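Long-range contacts in E3 SUMO-protein ligase SIZ1 (Saccharomyces cerevisiae, PDB 3I2D), which acts as an E3 ligase that promotes attachment of SUMO to septins and PCNA, using an SP-RING zinc finger to engage the conjugating enzyme UBC9: residues A[270-275]-A[291-296]; A[248-253]-A[321-326]; A[215-220]-A[302-307]; A[256-261]-A[311-316]. All coordinates share one frame; numbering follows the deposited sequence.

Contact 1. Residues A[270-275]-A[291-296]. With ZN (zinc ion), chain B.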
loop_
_atom_site.group_PDB
_atom_site.type_symbol
_atom_site.label_atom_id
_atom_site.label_comp_id
_atom_site.label_asym_id
_atom_site.label_seq_id
_atom_site.Cartn_x
_atom_site.Cartn_y
_atom_site.Cartn_z
ATOM N N HIS A 270 1.234 -1.156 -23.869
ATOM C CA HIS A 270 0.062 -0.468 -24.386
ATOM C C HIS A 270 0.254 1.035 -24.268
ATOM O O HIS A 270 0.971 1.518 -23.393
ATOM C CB HIS A 270 -1.232 -0.933 -23.667
ATOM C CG HIS A 270 -1.247 -0.697 -22.186
ATOM N ND1 HIS A 270 -1.409 0.553 -21.628
ATOM C CD2 HIS A 270 -1.122 -1.556 -21.144
ATOM C CE1 HIS A 270 -1.381 0.454 -20.310
ATOM N NE2 HIS A 270 -1.208 -0.816 -19.990
ATOM N N LEU A 271 -0.373 1.757 -25.187
ATOM C CA LEU A 271 -0.296 3.203 -25.239
ATOM C C LEU A 271 -1.091 3.898 -24.140
ATOM O O LEU A 271 -0.611 4.862 -23.534
ATOM C CB LEU A 271 -0.798 3.671 -26.597
ATOM C CG LEU A 271 0.182 4.429 -27.482
ATOM C CD1 LEU A 271 1.543 3.743 -27.501
ATOM C CD2 LEU A 271 -0.416 4.503 -28.873
ATOM N N GLN A 272 -2.304 3.405 -23.890
ATOM C CA GLN A 272 -3.190 3.981 -22.879
ATOM C C GLN A 272 -2.558 4.076 -21.497
ATOM O O GLN A 272 -2.111 3.078 -20.936
ATOM C CB GLN A 272 -4.501 3.178 -22.791
ATOM C CG GLN A 272 -5.566 3.743 -21.819
ATOM C CD GLN A 272 -5.842 5.236 -22.027
ATOM O OE1 GLN A 272 -6.006 5.699 -23.163
ATOM N NE2 GLN A 272 -5.903 5.991 -20.930
ATOM N N CYS A 273 -2.518 5.293 -20.961
ATOM C CA CYS A 273 -1.978 5.518 -19.632
ATOM C C CYS A 273 -3.162 5.746 -18.717
ATOM O O CYS A 273 -4.312 5.666 -19.147
ATOM C CB CYS A 273 -1.077 6.750 -19.610
ATOM S SG CYS A 273 0.371 6.608 -20.656
ATOM N N PHE A 274 -2.881 6.014 -17.452
ATOM C CA PHE A 274 -3.931 6.287 -16.477
ATOM C C PHE A 274 -3.338 7.321 -15.532
ATOM O O PHE A 274 -2.123 7.484 -15.485
ATOM C CB PHE A 274 -4.320 5.018 -15.718
ATOM C CG PHE A 274 -3.161 4.306 -15.129
ATOM C CD1 PHE A 274 -2.558 3.259 -15.816
ATOM C CD2 PHE A 274 -2.654 4.687 -13.888
ATOM C CE1 PHE A 274 -1.463 2.594 -15.279
ATOM C CE2 PHE A 274 -1.565 4.036 -13.343
ATOM C CZ PHE A 274 -0.962 2.979 -14.041
ATOM N N ASP A 275 -4.178 8.017 -14.777
ATOM C CA ASP A 275 -3.672 9.054 -13.901
ATOM C C ASP A 275 -2.982 8.530 -12.653
ATOM O O ASP A 275 -3.616 7.891 -11.813
ATOM C CB ASP A 275 -4.809 9.997 -13.532
ATOM C CG ASP A 275 -4.304 11.253 -12.870
ATOM O OD1 ASP A 275 -4.195 11.267 -11.626
ATOM O OD2 ASP A 275 -3.978 12.219 -13.596
ATOM N N CYS A 291 -2.611 -2.901 -13.089
ATOM C CA CYS A 291 -2.864 -1.857 -14.048
ATOM C C CYS A 291 -4.350 -1.840 -14.405
ATOM O O CYS A 291 -4.932 -2.888 -14.660
ATOM C CB CYS A 291 -2.003 -2.091 -15.296
ATOM S SG CYS A 291 -2.224 -0.884 -16.615
ATOM N N PRO A 292 -4.983 -0.647 -14.411
ATOM C CA PRO A 292 -6.406 -0.463 -14.737
ATOM C C PRO A 292 -6.708 -0.771 -16.197
ATOM O O PRO A 292 -7.851 -1.049 -16.562
ATOM C CB PRO A 292 -6.652 1.016 -14.438
ATOM C CG PRO A 292 -5.572 1.377 -13.464
ATOM C CD PRO A 292 -4.386 0.633 -13.986
ATOM N N VAL A 293 -5.674 -0.710 -17.028
ATOM C CA VAL A 293 -5.817 -0.958 -18.457
ATOM C C VAL A 293 -5.602 -2.433 -18.883
ATOM O O VAL A 293 -6.476 -3.029 -19.518
ATOM C CB VAL A 293 -4.852 -0.037 -19.250
ATOM C CG1 VAL A 293 -5.080 -0.190 -20.734
ATOM C CG2 VAL A 293 -5.060 1.402 -18.842
ATOM N N CYS A 294 -4.457 -3.010 -18.520
ATOM C CA CYS A 294 -4.106 -4.394 -18.875
ATOM C C CYS A 294 -4.153 -5.393 -17.709
ATOM O O CYS A 294 -3.809 -6.566 -17.869
ATOM C CB CYS A 294 -2.703 -4.425 -19.478
ATOM S SG CYS A 294 -1.387 -3.982 -18.309
ATOM N N GLN A 295 -4.553 -4.916 -16.538
ATOM C CA GLN A 295 -4.658 -5.740 -15.342
ATOM C C GLN A 295 -3.404 -6.447 -14.863
ATOM O O GLN A 295 -3.488 -7.218 -13.913
ATOM C CB GLN A 295 -5.749 -6.792 -15.504
ATOM C CG GLN A 295 -7.150 -6.255 -15.669
ATOM C CD GLN A 295 -7.358 -5.586 -17.010
ATOM O OE1 GLN A 295 -6.978 -6.127 -18.055
ATOM N NE2 GLN A 295 -7.979 -4.406 -16.993
ATOM N N ILE A 296 -2.247 -6.219 -15.477
ATOM C CA ILE A 296 -1.046 -6.909 -14.994
ATOM C C ILE A 296 -0.621 -6.408 -13.623
ATOM O O ILE A 296 -1.143 -5.419 -13.127
ATOM C CB ILE A 296 0.181 -6.756 -15.949
ATOM C CG1 ILE A 296 0.891 -5.423 -15.716
ATOM C CG2 ILE A 296 -0.266 -6.859 -17.381
ATOM C CD1 ILE A 296 2.240 -5.310 -16.426
HETATM ZN ZN ZN B . -0.751 -1.783 -18.165
#

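Contact 2. Residues A[248-253]-A[321-326]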
loop_
_atom_site.group_PDB
_atom_site.type_symbol
_atom_site.label_atom_id
_atom_site.label_comp_id
_atom_site.label_asym_id
_atom_site.label_seq_id
_atom_site.Cartn_x
_atom_site.Cartn_y
_atom_site.Cartn_z
ATOM N N MET A 248 -6.313 7.407 -29.324
ATOM C CA MET A 248 -5.922 7.272 -27.930
ATOM C C MET A 248 -6.693 8.289 -27.132
ATOM O O MET A 248 -6.939 9.386 -27.619
ATOM C CB MET A 248 -4.427 7.534 -27.770
ATOM C CG MET A 248 -3.960 7.630 -26.331
ATOM S SD MET A 248 -2.183 7.901 -26.201
ATOM C CE MET A 248 -2.125 9.684 -26.336
ATOM N N SER A 249 -7.065 7.929 -25.906
ATOM C CA SER A 249 -7.820 8.827 -25.042
ATOM C C SER A 249 -6.931 9.614 -24.103
ATOM O O SER A 249 -5.899 9.125 -23.652
ATOM C CB SER A 249 -8.827 8.045 -24.203
ATOM O OG SER A 249 -9.542 8.906 -23.328
ATOM N N LEU A 250 -7.342 10.841 -23.811
ATOM C CA LEU A 250 -6.609 11.692 -22.885
ATOM C C LEU A 250 -7.270 11.520 -21.507
ATOM O O LEU A 250 -6.818 12.075 -20.502
ATOM C CB LEU A 250 -6.693 13.151 -23.335
ATOM C CG LEU A 250 -6.163 13.456 -24.734
ATOM C CD1 LEU A 250 -6.160 14.966 -24.949
ATOM C CD2 LEU A 250 -4.755 12.890 -24.890
ATOM N N GLN A 251 -8.344 10.737 -21.488
ATOM C CA GLN A 251 -9.104 10.454 -20.283
ATOM C C GLN A 251 -8.523 9.272 -19.507
ATOM O O GLN A 251 -8.013 8.314 -20.089
ATOM C CB GLN A 251 -10.565 10.151 -20.651
ATOM C CG GLN A 251 -11.238 11.248 -21.475
ATOM C CD GLN A 251 -11.213 12.605 -20.781
ATOM O OE1 GLN A 251 -12.016 12.879 -19.895
ATOM N NE2 GLN A 251 -10.274 13.452 -21.174
ATOM N N CYS A 252 -8.615 9.351 -18.185
ATOM C CA CYS A 252 -8.130 8.297 -17.314
ATOM C C CYS A 252 -9.183 7.197 -17.200
ATOM O O CYS A 252 -10.376 7.473 -17.154
ATOM C CB CYS A 252 -7.835 8.874 -15.933
ATOM S SG CYS A 252 -7.246 7.674 -14.741
ATOM N N PRO A 253 -8.758 5.926 -17.151
ATOM C CA PRO A 253 -9.733 4.833 -17.041
ATOM C C PRO A 253 -10.253 4.734 -15.610
ATOM O O PRO A 253 -11.290 4.124 -15.346
ATOM C CB PRO A 253 -8.927 3.599 -17.429
ATOM C CG PRO A 253 -7.737 4.149 -18.139
ATOM C CD PRO A 253 -7.413 5.387 -17.373
ATOM N N GLU A 321 -11.018 15.134 -25.828
ATOM C CA GLU A 321 -11.012 13.895 -25.061
ATOM C C GLU A 321 -10.301 12.753 -25.752
ATOM O O GLU A 321 -10.042 11.715 -25.148
ATOM C CB GLU A 321 -12.441 13.480 -24.698
ATOM C CG GLU A 321 -13.092 14.386 -23.650
ATOM C CD GLU A 321 -14.475 13.907 -23.231
ATOM O OE1 GLU A 321 -15.080 14.538 -22.331
ATOM O OE2 GLU A 321 -14.954 12.901 -23.803
ATOM N N GLN A 322 -9.995 12.937 -27.028
ATOM C CA GLN A 322 -9.276 11.918 -27.773
ATOM C C GLN A 322 -8.318 12.560 -28.739
ATOM O O GLN A 322 -8.458 13.731 -29.089
ATOM C CB GLN A 322 -10.228 11.027 -28.552
ATOM C CG GLN A 322 -11.093 10.160 -27.689
ATOM C CD GLN A 322 -12.029 9.322 -28.516
ATOM O OE1 GLN A 322 -12.829 9.849 -29.296
ATOM N NE2 GLN A 322 -11.934 8.003 -28.360
ATOM N N VAL A 323 -7.339 11.785 -29.172
ATOM C CA VAL A 323 -6.367 12.283 -30.118
ATOM C C VAL A 323 -6.101 11.200 -31.156
ATOM O O VAL A 323 -6.088 10.009 -30.836
ATOM C CB VAL A 323 -5.070 12.667 -29.407
ATOM C CG1 VAL A 323 -4.077 13.176 -30.398
ATOM C CG2 VAL A 323 -5.349 13.745 -28.385
ATOM N N GLU A 324 -5.934 11.616 -32.409
ATOM C CA GLU A 324 -5.649 10.669 -33.475
ATOM C C GLU A 324 -4.152 10.647 -33.703
ATOM O O GLU A 324 -3.522 11.688 -33.885
ATOM C CB GLU A 324 -6.362 11.051 -34.767
ATOM C CG GLU A 324 -6.141 10.028 -35.868
ATOM C CD GLU A 324 -7.379 9.783 -36.708
ATOM O OE1 GLU A 324 -8.447 9.473 -36.128
ATOM O OE2 GLU A 324 -7.280 9.891 -37.948
ATOM N N LEU A 325 -3.587 9.446 -33.675
ATOM C CA LEU A 325 -2.159 9.266 -33.859
ATOM C C LEU A 325 -1.855 8.595 -35.186
ATOM O O LEU A 325 -2.576 7.689 -35.613
ATOM C CB LEU A 325 -1.590 8.407 -32.723
ATOM C CG LEU A 325 -1.766 8.920 -31.294
ATOM C CD1 LEU A 325 -1.199 7.897 -30.317
ATOM C CD2 LEU A 325 -1.065 10.264 -31.141
ATOM N N THR A 326 -0.783 9.050 -35.829
ATOM C CA THR A 326 -0.347 8.480 -37.098
ATOM C C THR A 326 1.019 7.813 -36.929
ATOM O O THR A 326 1.826 8.203 -36.072
ATOM C CB THR A 326 -0.271 9.551 -38.227
ATOM O OG1 THR A 326 0.573 10.640 -37.826
ATOM C CG2 THR A 326 -1.658 10.073 -38.545
#

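Contact 3. Residues A[215-220]-A[302-307]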
loop_
_atom_site.group_PDB
_atom_site.type_symbol
_atom_site.label_atom_id
_atom_site.label_comp_id
_atom_site.label_asym_id
_atom_site.label_seq_id
_atom_site.Cartn_x
_atom_site.Cartn_y
_atom_site.Cartn_z
ATOM N N LEU A 215 6.933 10.965 -10.257
ATOM C CA LEU A 215 7.414 12.073 -11.097
ATOM C C LEU A 215 8.936 12.167 -11.121
ATOM O O LEU A 215 9.515 12.707 -12.054
ATOM C CB LEU A 215 6.875 13.416 -10.606
ATOM C CG LEU A 215 5.367 13.659 -10.593
ATOM C CD1 LEU A 215 5.110 15.073 -10.087
ATOM C CD2 LEU A 215 4.777 13.468 -11.991
ATOM N N GLN A 216 9.579 11.643 -10.088
ATOM C CA GLN A 216 11.029 11.683 -9.969
ATOM C C GLN A 216 11.636 10.421 -10.571
ATOM O O GLN A 216 12.837 10.171 -10.484
ATOM C CB GLN A 216 11.402 11.828 -8.481
ATOM C CG GLN A 216 12.860 11.544 -8.126
ATOM C CD GLN A 216 13.090 11.457 -6.621
ATOM O OE1 GLN A 216 12.276 10.884 -5.885
ATOM N NE2 GLN A 216 14.212 12.008 -6.159
ATOM N N HIS A 217 10.793 9.613 -11.188
ATOM C CA HIS A 217 11.270 8.386 -11.798
ATOM C C HIS A 217 11.419 8.671 -13.277
ATOM O O HIS A 217 10.551 9.306 -13.880
ATOM C CB HIS A 217 10.268 7.256 -11.554
ATOM C CG HIS A 217 10.590 5.985 -12.277
ATOM N ND1 HIS A 217 10.561 5.883 -13.652
ATOM C CD2 HIS A 217 10.904 4.751 -11.812
ATOM C CE1 HIS A 217 10.840 4.639 -14.005
ATOM N NE2 HIS A 217 11.051 3.932 -12.908
ATOM N N PRO A 218 12.533 8.217 -13.882
ATOM C CA PRO A 218 12.792 8.429 -15.311
ATOM C C PRO A 218 11.505 8.204 -16.090
ATOM O O PRO A 218 10.912 7.132 -16.011
ATOM C CB PRO A 218 13.842 7.368 -15.627
ATOM C CG PRO A 218 14.603 7.265 -14.351
ATOM C CD PRO A 218 13.520 7.285 -13.301
ATOM N N LYS A 219 11.047 9.208 -16.824
ATOM C CA LYS A 219 9.820 9.016 -17.570
ATOM C C LYS A 219 9.997 7.989 -18.686
ATOM O O LYS A 219 11.062 7.406 -18.834
ATOM C CB LYS A 219 9.304 10.351 -18.119
ATOM C CG LYS A 219 10.330 11.243 -18.744
ATOM C CD LYS A 219 9.686 12.550 -19.235
ATOM C CE LYS A 219 9.363 13.514 -18.097
ATOM N NZ LYS A 219 8.481 12.892 -17.094
ATOM N N ILE A 220 8.933 7.730 -19.429
ATOM C CA ILE A 220 8.988 6.797 -20.537
ATOM C C ILE A 220 9.118 7.779 -21.690
ATOM O O ILE A 220 8.155 8.447 -22.067
ATOM C CB ILE A 220 7.675 5.989 -20.637
ATOM C CG1 ILE A 220 7.482 5.177 -19.359
ATOM C CG2 ILE A 220 7.696 5.055 -21.837
ATOM C CD1 ILE A 220 6.115 4.558 -19.254
ATOM N N ASN A 302 8.087 0.820 -10.536
ATOM C CA ASN A 302 8.070 0.754 -11.995
ATOM C C ASN A 302 7.092 1.720 -12.632
ATOM O O ASN A 302 6.932 1.730 -13.852
ATOM C CB ASN A 302 7.712 -0.652 -12.447
ATOM C CG ASN A 302 8.784 -1.648 -12.115
ATOM O OD1 ASN A 302 8.611 -2.849 -12.316
ATOM N ND2 ASN A 302 9.907 -1.160 -11.610
ATOM N N LEU A 303 6.435 2.528 -11.807
ATOM C CA LEU A 303 5.455 3.476 -12.305
ATOM C C LEU A 303 6.170 4.744 -12.779
ATOM O O LEU A 303 6.870 5.396 -12.003
ATOM C CB LEU A 303 4.449 3.792 -11.197
ATOM C CG LEU A 303 3.035 4.239 -11.583
ATOM C CD1 LEU A 303 2.361 3.144 -12.389
ATOM C CD2 LEU A 303 2.215 4.536 -10.329
ATOM N N ALA A 304 6.003 5.076 -14.055
ATOM C CA ALA A 304 6.629 6.260 -14.639
ATOM C C ALA A 304 5.661 7.093 -15.489
ATOM O O ALA A 304 4.700 6.571 -16.048
ATOM C CB ALA A 304 7.824 5.844 -15.489
ATOM N N ILE A 305 5.928 8.391 -15.582
ATOM C CA ILE A 305 5.105 9.292 -16.375
ATOM C C ILE A 305 5.445 9.029 -17.827
ATOM O O ILE A 305 6.594 8.748 -18.146
ATOM C CB ILE A 305 5.443 10.785 -16.081
ATOM C CG1 ILE A 305 5.004 11.158 -14.666
ATOM C CG2 ILE A 305 4.775 11.702 -17.121
ATOM C CD1 ILE A 305 3.559 10.863 -14.396
ATOM N N SER A 306 4.451 9.114 -18.704
ATOM C CA SER A 306 4.676 8.921 -20.131
ATOM C C SER A 306 4.891 10.294 -20.744
ATOM O O SER A 306 3.969 11.097 -20.817
ATOM C CB SER A 306 3.472 8.262 -20.791
ATOM O OG SER A 306 3.407 8.589 -22.169
ATOM N N GLU A 307 6.114 10.555 -21.183
ATOM C CA GLU A 307 6.447 11.832 -21.774
ATOM C C GLU A 307 5.627 12.093 -23.031
ATOM O O GLU A 307 5.189 13.228 -23.276
ATOM C CB GLU A 307 7.932 11.880 -22.104
ATOM C CG GLU A 307 8.420 13.273 -22.428
ATOM C CD GLU A 307 9.892 13.306 -22.755
ATOM O OE1 GLU A 307 10.262 12.812 -23.844
ATOM O OE2 GLU A 307 10.672 13.819 -21.917
HETATM O O HOH W 1 7.912 9.445 -14.047
HETATM O O HOH W 2 6.148 8.602 -23.539
#

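Contact 4. Residues A[256-261]-A[311-316]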
loop_
_atom_site.group_PDB
_atom_site.type_symbol
_atom_site.label_atom_id
_atom_site.label_comp_id
_atom_site.label_asym_id
_atom_site.label_seq_id
_atom_site.Cartn_x
_atom_site.Cartn_y
_atom_site.Cartn_z
ATOM N N TYR A 256 -12.198 8.682 -15.358
ATOM C CA TYR A 256 -13.101 9.001 -16.461
ATOM C C TYR A 256 -13.081 10.518 -16.646
ATOM O O TYR A 256 -14.072 11.136 -17.028
ATOM C CB TYR A 256 -14.517 8.491 -16.173
ATOM C CG TYR A 256 -14.590 6.986 -16.031
ATOM C CD1 TYR A 256 -14.400 6.367 -14.794
ATOM C CD2 TYR A 256 -14.789 6.174 -17.147
ATOM C CE1 TYR A 256 -14.400 4.972 -14.670
ATOM C CE2 TYR A 256 -14.792 4.779 -17.044
ATOM C CZ TYR A 256 -14.593 4.181 -15.805
ATOM O OH TYR A 256 -14.554 2.799 -15.718
ATOM N N THR A 257 -11.915 11.097 -16.373
ATOM C CA THR A 257 -11.676 12.531 -16.476
ATOM C C THR A 257 -10.332 12.767 -17.146
ATOM O O THR A 257 -9.513 11.852 -17.248
ATOM C CB THR A 257 -11.619 13.168 -15.084
ATOM O OG1 THR A 257 -12.911 13.078 -14.481
ATOM C CG2 THR A 257 -11.178 14.633 -15.160
ATOM N N ARG A 258 -10.120 13.997 -17.603
ATOM C CA ARG A 258 -8.869 14.404 -18.242
ATOM C C ARG A 258 -7.717 13.965 -17.341
ATOM O O ARG A 258 -7.775 14.181 -16.129
ATOM C CB ARG A 258 -8.850 15.928 -18.363
ATOM C CG ARG A 258 -7.547 16.556 -18.834
ATOM C CD ARG A 258 -7.495 16.598 -20.350
ATOM N NE ARG A 258 -6.675 17.695 -20.845
ATOM C CZ ARG A 258 -6.734 18.163 -22.083
ATOM N NH1 ARG A 258 -7.577 17.638 -22.962
ATOM N NH2 ARG A 258 -5.944 19.157 -22.443
ATOM N N MET A 259 -6.685 13.343 -17.910
ATOM C CA MET A 259 -5.541 12.933 -17.105
ATOM C C MET A 259 -4.686 14.161 -16.828
ATOM O O MET A 259 -4.703 15.141 -17.586
ATOM C CB MET A 259 -4.681 11.885 -17.823
ATOM C CG MET A 259 -5.141 10.443 -17.666
ATOM S SD MET A 259 -4.131 9.326 -18.705
ATOM C CE MET A 259 -4.821 9.558 -20.349
ATOM N N LYS A 260 -3.928 14.090 -15.742
ATOM C CA LYS A 260 -3.047 15.168 -15.344
ATOM C C LYS A 260 -1.629 14.576 -15.173
ATOM O O LYS A 260 -0.627 15.269 -15.321
ATOM C CB LYS A 260 -3.584 15.789 -14.045
ATOM C CG LYS A 260 -3.038 17.167 -13.719
ATOM C CD LYS A 260 -3.652 17.770 -12.429
ATOM C CE LYS A 260 -5.158 18.068 -12.568
ATOM N NZ LYS A 260 -5.472 19.059 -13.656
ATOM N N TYR A 261 -1.552 13.284 -14.866
ATOM C CA TYR A 261 -0.262 12.602 -14.710
ATOM C C TYR A 261 -0.342 11.256 -15.433
ATOM O O TYR A 261 -0.536 10.221 -14.792
ATOM C CB TYR A 261 0.051 12.357 -13.236
ATOM C CG TYR A 261 0.004 13.597 -12.390
ATOM C CD1 TYR A 261 -1.161 13.963 -11.718
ATOM C CD2 TYR A 261 1.122 14.418 -12.272
ATOM C CE1 TYR A 261 -1.209 15.115 -10.950
ATOM C CE2 TYR A 261 1.090 15.578 -11.507
ATOM C CZ TYR A 261 -0.078 15.920 -10.849
ATOM O OH TYR A 261 -0.106 17.068 -10.095
ATOM N N ASP A 311 3.127 15.230 -23.107
ATOM C CA ASP A 311 3.275 16.282 -24.113
ATOM C C ASP A 311 1.930 16.656 -24.738
ATOM O O ASP A 311 1.534 17.820 -24.723
ATOM C CB ASP A 311 4.241 15.837 -25.216
ATOM C CG ASP A 311 5.702 16.059 -24.848
ATOM O OD1 ASP A 311 5.966 16.422 -23.673
ATOM O OD2 ASP A 311 6.576 15.869 -25.736
ATOM N N ILE A 312 1.229 15.670 -25.289
ATOM C CA ILE A 312 -0.064 15.939 -25.906
ATOM C C ILE A 312 -0.994 16.615 -24.897
ATOM O O ILE A 312 -1.677 17.584 -25.209
ATOM C CB ILE A 312 -0.734 14.628 -26.401
ATOM C CG1 ILE A 312 0.205 13.898 -27.364
ATOM C CG2 ILE A 312 -2.070 14.936 -27.085
ATOM C CD1 ILE A 312 -0.373 12.621 -27.916
ATOM N N LEU A 313 -0.998 16.101 -23.674
ATOM C CA LEU A 313 -1.859 16.611 -22.612
ATOM C C LEU A 313 -1.575 18.062 -22.248
ATOM O O LEU A 313 -2.492 18.844 -21.994
ATOM C CB LEU A 313 -1.699 15.719 -21.380
ATOM C CG LEU A 313 -2.943 15.175 -20.682
ATOM C CD1 LEU A 313 -3.998 14.685 -21.667
ATOM C CD2 LEU A 313 -2.490 14.052 -19.775
ATOM N N GLN A 314 -0.295 18.413 -22.229
ATOM C CA GLN A 314 0.131 19.762 -21.884
ATOM C C GLN A 314 0.104 20.673 -23.103
ATOM O O GLN A 314 0.601 21.794 -23.047
ATOM C CB GLN A 314 1.551 19.724 -21.307
ATOM C CG GLN A 314 1.750 20.600 -20.087
ATOM C CD GLN A 314 0.891 20.160 -18.910
ATOM O OE1 GLN A 314 -0.338 20.120 -19.002
ATOM N NE2 GLN A 314 1.538 19.831 -17.795
ATOM N N ASN A 315 -0.470 20.191 -24.202
ATOM C CA ASN A 315 -0.543 20.966 -25.435
ATOM C C ASN A 315 -1.812 20.676 -26.213
ATOM O O ASN A 315 -1.793 20.624 -27.444
ATOM C CB ASN A 315 0.659 20.652 -26.315
ATOM C CG ASN A 315 1.915 21.315 -25.830
ATOM O OD1 ASN A 315 2.314 22.347 -26.357
ATOM N ND2 ASN A 315 2.541 20.740 -24.808
ATOM N N CYS A 316 -2.913 20.500 -25.492
ATOM C CA CYS A 316 -4.188 20.196 -26.116
ATOM C C CYS A 316 -5.300 21.006 -25.463
ATOM O O CYS A 316 -5.176 21.418 -24.312
ATOM C CB CYS A 316 -4.470 18.706 -25.974
ATOM S SG CYS A 316 -5.905 18.145 -26.856
HETATM O O HOH W 3 -4.379 18.489 -20.120
#

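Contact 1. Residues A[270-275]-A[291-296]
His270, Cys291 and Cys294 converge on one zinc ion, the metal site of the SP-RING finger, which Cys268 completes as fourth ligand. NE2 of His270 reaches the zinc at 2.1 Å, while SG of Cys291 and SG of Cys294 each stand 2.3 Å from it. Both sulfurs lie at the edge of the imidazole, near its plane, where the metal-bound nitrogen points. The His270 side chain turns back over its own backbone, with CG between the backbone N and the carbonyl carbon (chi1 60°), and this carries the ring across to the cysteine loop. Val293, the residue between Pro292 and Cys294 in the loop, closes one face of that ring: its CG1 sits 3.8 Å from the ring centroid, almost on the normal, a CH-pi contact. Its other methyl, CG2, meets CG of Gln272 at 3.8 Å. Farther along, Pro292 lays CD over one face of the Phe274 ring, 3.9 Å from the centroid and displaced toward the rim. Backbone N atoms of Val293 and Cys294 both donate weakly to SG of Cys291. Such N-H donors would be expected to temper the negative charge of a zinc-bound thiolate, while the branched valine shields the histidine ligand with hydrocarbon.

Contact 2. Residues A[248-253]-A[321-326]
Leu250 and Val323 meet because each sends its relevant branch back beside its own backbone N: CG of Leu250 (chi1 -58°) and CG2 of Val323 both lie anti to the carbonyl carbon. The methyls CD2 of Leu250 and CG2 of Val323 thereby come within 3.6 Å, on the buried side of an antiparallel beta pairing between strands 245-249 and 322-326. Met248 and Val323 form its hydrogen-bonded pair, with Met248 N to Val323 O at 3.0 Å and Val323 N to Met248 O at 2.9 Å. CB of Met248 meets CD1 of Leu325, and the unbranched thioether of methionine and the branched leucine extend the apolar patch; helix 307-313 covers it through Val309, Ile312 and Leu313. Ser249 and Gln322, a non-hydrogen-bonded pair, carry their side chains on the other face. Leu250 N donates to Glu321 O at 3.1 Å, carrying the backbone bonding one residue past the strand. Gln251 bends at chi2 and stacks its amide against the Glu321 carboxylate, planes 18° apart, with CD of Gln251 3.9 Å from CG of Glu321. The small hydroxyl of Ser249 donates weakly to Glu321 O and also makes an ST turn: its OG accepts from Gln251 N at 2.9 Å.

Contact 3. Residues A[215-220]-A[302-307]
His217 and Ala304 pack side chain to side chain, the imidazole approaching the methyl obliquely, with ND1 of His217 3.3 Å from CB of Ala304. Anti placement of CG relative to the backbone N (chi1 173°) swings the ring over strand 303-305, where Leu303 O lies above one face and CD of Pro218 covers the opposite one. ND1 also donates to the O of Pro218 at 2.7 Å, which restrains the ring's rotation. A residue as small as alanine suits this spot, since its CB also meets the O of Pro218 and CG1 of Ile220. Leu215 and Ile305 cross obliquely, CD2 of Leu215 touching CG1 of Ile305 at 3.5 Å, and Tyr261 adds to this apolar cluster. Lys219 bends at chi3 and chi4, bringing NZ beside CB and CG2 of Ile305; the Lys219 and Glu307 side chains cross at about a right angle, CD of the lysine against CB and CG of the glutamate. The backbones join more formally: Ile220 N donates to Ile305 O at 2.9 Å, and Glu307 N to Ile220 O at 3.1 Å. Water 1 bridges His217 O and Ile305 N, while Ser306 OG caps Val309 N at the start of helix 307-313. NZ of Lys219 and OE2 of Glu307 remain 5.4 Å apart, so any attraction between these charges is probably modest; backbone bonds, bridging water and hydrocarbon packing chiefly fasten the linker between helices 207-215 and 222-234 to the SP-RING.

Contact 4. Residues A[256-261]-A[311-316]
Leu313, in the last turn of helix 307-313, lies opposite Lys260 of the irregular 256-261 loop, their CA atoms 7.5 Å apart, and past it the chain leaves helical geometry at Gln314. The branched Leu313 side chain reaches from the helix to the loop. Its CD2 meets CB of Met259 at 3.6 Å and also touches that residue's carbonyl oxygen, while CD1 lies over one face of the Arg258 guanidinium, offset toward its rim. Arg258 starts with CG anti to the backbone N (chi1 172°) and then bends at chi2, so that its long chain slides past Leu313 in the opposite direction and brings the planar head to the end of the helix. Here NH2 makes a weak hydrogen bond to Cys316 O, 3.0 Å away and near the guanidinium plane. NE of Arg258 donates to the oxygen of water 3 at 2.5 Å, and that water donates to Leu313 O at 2.7 Å. Arginine suits the place by combining two roles: its flat face accepts a leucine methyl, and its N-H groups serve carbonyl oxygens at and just past the helix end, Leu313 O through the water and Cys316 O directly. A weak bond from NH1 to Gln317 O adds a further partner. The partial negative charge usual at a helix C-terminus would be expected to favour the cationic head. Leu250 packs against Arg258, Leu313 and Cys316, joining this corner to the chain just past strand 245-249, while neighbouring Ile312 faces Val323 and Leu325 of strand 322-326 and Trp331 of strand 331-333.

How the contacts relate
All four contacts lie on one side of the chain's centre, in the SP-RING part or at its junction with the preceding helices. Contact 1 is nested inside the loops closed by each of the others. Contacts 2 and 4 are the closest pair, centres 9 Å apart, and helix 307-313 is followed, after a short loop, by strand 322-326. Contact 3 crosses both along the chain; it touches contact 4 through Tyr261 but not contact 2, 19 Å away between centres. Contacts 1 and 3 reach the same three-stranded sheet, 274-275, 262-265 and 303-305. Asp275 ties contact 1 to the backbone of contact 4. The zinc site is thus knitted to the helices before it and the C-terminal sheet.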